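PDB 3GRN: MutT related protein from Methanosarcina mazei, which probably hydrolyses nucleotide derivatives at a phosphoanhydride bond, as a member of the Nudix (MutT-like) hydrolase family. Local coordinates for the interface of chains A and B. Coordinates in Å, arbitrary orientation; residue numbers count along the deposited sequence, not the author numbering. Chains: chain A/B, MutT related protein.

Contact 1: the interface of chains A and B. Residues chain A 46-47, 49, 57; chain B 29, 35-36.
The start of the Nudix box in chain A, the loop that leads into the Nudix helix, meets a loop of chain B through A:Asn46 and B:Glu29. The amide ND2 of A:Asn46 gives a hydrogen bond of 2.8 Å to the carboxylate OE1 of B:Glu29. It is fairly straight, 163° at the hydrogen, lies close to the amide plane and lands on the syn lone pair of OE1. The two side chains run past each other in opposite directions with amide and carboxylate turned 68° apart. A weak bond of 3.3 Å also joins ND2 to the backbone O of B:Ala35. An asparagine suits the place because its NH2 can serve two acceptors; with CG beside the backbone N (chi1 -80°), ND2 also rests over the centre of the A:Arg57 guanidinium, 3.4 Å above its plane. The bend at chi3 of A:Arg57 turns that guanidinium side-on to A:Glu49, both signature residues of the Nudix box: NE binds OE1 at 2.8 Å and NH2 binds OE2 at 2.9 Å, both on syn lone pairs and nearly in the guanidinium plane. OE2 also accepts the backbone N of A:Asn46 at 2.9 Å, from its anti side and well out of the carboxylate plane. Replacing A:Glu49 by an alanine would probably leave A:Arg57 without its charged mate and free to turn, and the backbone N of A:Asn46 without this acceptor. The A:Arg57 charge may also temper the approach of the carboxylates of B:Glu29 and A:Glu49, while CD of A:Arg57 packs on CB of B:Ala35 at 3.8 Å. Thus A:Glu49, in the loop between strand 42-44 and helix 51-63, is tied to A:Arg57 on that helix, and B:Glu29 and B:Ala35 face this junction from the loop joining strands 22-27 and 38-39.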
# COMPACT_ATOMS: atom_id res chain seq x y z
N ASN A 46 -7.57 8.13 1.61
CA ASN A 46 -7.50 8.37 0.16
C ASN A 46 -8.31 9.59 -0.23
O ASN A 46 -9.19 10.01 0.55
CB ASN A 46 -8.01 7.15 -0.64
CG ASN A 46 -6.99 6.04 -0.76
OD1 ASN A 46 -5.78 6.24 -0.61
ND2 ASN A 46 -7.49 4.83 -1.02
N PRO A 47 -8.01 10.17 -1.42
CA PRO A 47 -8.91 11.21 -1.95
C PRO A 47 -10.36 10.71 -2.01
O PRO A 47 -10.63 9.58 -2.47
CB PRO A 47 -8.37 11.45 -3.37
CG PRO A 47 -6.94 11.05 -3.32
CD PRO A 47 -6.86 9.93 -2.31
N GLU A 49 -12.41 9.75 0.33
CA GLU A 49 -12.77 8.65 1.21
C GLU A 49 -13.19 9.14 2.61
O GLU A 49 -12.56 10.05 3.15
CB GLU A 49 -11.55 7.74 1.34
CG GLU A 49 -11.74 6.53 2.21
CD GLU A 49 -10.54 5.63 2.17
OE1 GLU A 49 -10.71 4.44 1.86
OE2 GLU A 49 -9.42 6.12 2.48
N ARG A 57 -10.49 -0.22 5.32
CA ARG A 57 -9.68 -0.55 4.13
C ARG A 57 -8.24 -0.82 4.52
O ARG A 57 -7.68 -1.84 4.14
CB ARG A 57 -9.73 0.61 3.13
CG ARG A 57 -8.84 0.40 1.91
CD ARG A 57 -8.78 1.63 1.01
NE ARG A 57 -8.43 2.88 1.70
CZ ARG A 57 -7.21 3.29 2.01
NH1 ARG A 57 -6.12 2.56 1.74
NH2 ARG A 57 -7.07 4.46 2.63
N GLU B 29 -11.26 2.65 -5.56
CA GLU B 29 -11.44 2.48 -4.12
C GLU B 29 -12.12 1.16 -3.78
O GLU B 29 -11.96 0.64 -2.67
CB GLU B 29 -12.25 3.64 -3.54
CG GLU B 29 -11.61 5.00 -3.77
CD GLU B 29 -10.34 5.20 -2.97
OE1 GLU B 29 -10.19 4.59 -1.87
OE2 GLU B 29 -9.50 5.99 -3.46
N ALA B 35 -6.34 -0.70 -2.83
CA ALA B 35 -7.38 0.21 -3.27
C ALA B 35 -6.87 1.66 -3.22
O ALA B 35 -6.19 2.07 -2.29
CB ALA B 35 -8.63 0.04 -2.42
N GLY B 36 -7.10 2.41 -4.29
CA GLY B 36 -6.70 3.81 -4.29
C GLY B 36 -5.25 4.12 -4.60
O GLY B 36 -4.90 5.30 -4.71

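Contact 2: the interface of chains A and B. Residues chain A 60-61, 63-64, 100-102; chain B 5, 80-81.
B:Thr81, in the turn between strands 72-79 and 84-94, inserts between the end of helix 51-63 of chain A and the A:Lys100 loop, a polar, loop-mediated interface between two copies of one protein. It joins the chains of the deposited assembly, although the coordinates alone do not prove that this pairing exists in solution. With OG1 anti to its own backbone N (chi1 -177°), B:Thr81 turns its hydroxyl toward chain A and gives a hydrogen bond of 2.8 Å to the backbone O of A:Lys100. The hydroxyl comes from above the carbonyl plane, 45° out of it, so the bond does not follow a lone pair. OG1 also lies 3.3 Å from the backbone N of A:Gly64, where helix 51-63 has just ended; a glycine suits the place because its backbone takes a positive phi, which other residues adopt less readily. The other branch, CG2, takes the crowded position between backbone N and carbonyl carbon and sits over one face of the A:Trp60 indole, toward its rim, with CH2 of the ring 3.9 Å away. A threonine fits such a spot because one short side chain offers a hydroxyl to a carbonyl and a methyl to an aromatic face. Its backbone takes part as well: water 1 lies 3.0 Å from B:Thr81 N and 2.8 Å from the backbone O of A:Glu61, linking the turn to the last part of the helix. On the far side of the turn, the long, flexible chain of B:Lys5 is bent at chi3 (-64°) and brings its amine to carbonyls of both chains. NZ binds the backbone O of B:Leu80 at 2.9 Å. A 2.7 Å hydrogen bond crosses the interface from NZ of B:Lys5 to the backbone O of A:Leu101.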
# COMPACT_ATOMS: atom_id res chain seq x y z
N TRP A 60 -7.97 -4.09 6.68
CA TRP A 60 -8.08 -5.29 5.82
C TRP A 60 -6.82 -5.55 5.02
O TRP A 60 -6.29 -6.67 5.04
CB TRP A 60 -9.30 -5.33 4.91
CG TRP A 60 -9.43 -6.78 4.41
CD1 TRP A 60 -9.91 -7.86 5.14
CD2 TRP A 60 -8.98 -7.32 3.17
NE1 TRP A 60 -9.81 -9.02 4.39
CE2 TRP A 60 -9.25 -8.71 3.18
CE3 TRP A 60 -8.39 -6.76 2.03
CZ2 TRP A 60 -8.96 -9.54 2.10
CZ3 TRP A 60 -8.09 -7.60 0.96
CH2 TRP A 60 -8.38 -8.97 1.00
N GLU A 61 -6.28 -4.51 4.36
CA GLU A 61 -5.13 -4.71 3.49
C GLU A 61 -3.86 -5.06 4.25
O GLU A 61 -3.03 -5.79 3.74
CB GLU A 61 -4.89 -3.48 2.61
CG GLU A 61 -6.03 -3.24 1.65
CD GLU A 61 -5.71 -2.19 0.60
OE1 GLU A 61 -4.61 -1.56 0.67
OE2 GLU A 61 -6.57 -1.99 -0.29
N THR A 63 -3.71 -6.55 7.45
CA THR A 63 -3.82 -7.63 8.43
C THR A 63 -4.80 -8.75 8.05
O THR A 63 -4.81 -9.79 8.70
CB THR A 63 -4.29 -7.13 9.82
OG1 THR A 63 -5.68 -6.79 9.76
CG2 THR A 63 -3.45 -5.91 10.36
N GLY A 64 -5.65 -8.55 7.05
CA GLY A 64 -6.66 -9.58 6.70
C GLY A 64 -7.93 -9.48 7.56
O GLY A 64 -8.89 -10.24 7.34
N LYS A 100 -2.63 -11.74 9.00
CA LYS A 100 -1.98 -12.08 7.78
C LYS A 100 -1.44 -10.81 7.14
O LYS A 100 -2.20 -9.94 6.71
CB LYS A 100 -2.96 -12.80 6.85
CG LYS A 100 -3.35 -14.21 7.38
CD LYS A 100 -4.15 -15.00 6.35
CE LYS A 100 -4.26 -16.48 6.74
NZ LYS A 100 -4.90 -16.70 8.08
N LEU A 101 -0.12 -10.73 7.07
CA LEU A 101 0.59 -9.49 6.68
C LEU A 101 0.79 -9.29 5.20
O LEU A 101 0.71 -10.25 4.42
CB LEU A 101 1.96 -9.43 7.37
CG LEU A 101 1.92 -9.40 8.91
CD1 LEU A 101 3.32 -9.36 9.45
CD2 LEU A 101 1.11 -8.23 9.40
N SER A 102 1.09 -8.05 4.83
CA SER A 102 1.38 -7.66 3.46
C SER A 102 2.85 -7.20 3.38
O SER A 102 3.57 -7.18 4.41
CB SER A 102 0.48 -6.50 3.06
OG SER A 102 0.94 -5.29 3.68
N LYS B 5 0.36 -19.48 2.45
CA LYS B 5 -0.19 -18.44 1.60
C LYS B 5 0.19 -18.80 0.14
O LYS B 5 1.37 -19.05 -0.11
CB LYS B 5 0.41 -17.10 2.01
CG LYS B 5 -0.06 -15.91 1.23
CD LYS B 5 0.53 -14.57 1.74
CE LYS B 5 0.07 -14.24 3.17
NZ LYS B 5 0.45 -12.84 3.59
N LEU B 80 0.87 -9.90 -0.43
CA LEU B 80 -0.37 -9.24 -0.06
C LEU B 80 -0.96 -10.08 1.06
O LEU B 80 -0.43 -11.16 1.37
CB LEU B 80 -1.33 -9.18 -1.24
CG LEU B 80 -0.88 -8.38 -2.46
CD1 LEU B 80 -1.91 -8.52 -3.58
CD2 LEU B 80 -0.66 -6.92 -2.08
N THR B 81 -2.03 -9.60 1.69
CA THR B 81 -2.57 -10.34 2.80
C THR B 81 -3.04 -11.75 2.43
O THR B 81 -2.79 -12.67 3.21
CB THR B 81 -3.65 -9.52 3.57
OG1 THR B 81 -4.08 -10.29 4.69
CG2 THR B 81 -4.83 -9.22 2.67
O HOH W 1 -2.72 -6.77 1.16

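The C-alpha centres of contact 1 and contact 2 lie about 17 Å apart, and helix 51-63 of chain A contributes to both: its middle supplies A:Arg57 to contact 1 and its last turn A:Trp60 and A:Glu61 to contact 2. No residue is shared. Residues of the Nudix box therefore serve both patches, while chain B uses separate loops and B:Lys5, near the N terminus. Since the interface is not an exact two-fold, the two chains do not play equal parts. Such a pairing might influence access to the putative catalytic region of chain A, if it forms outside the crystal.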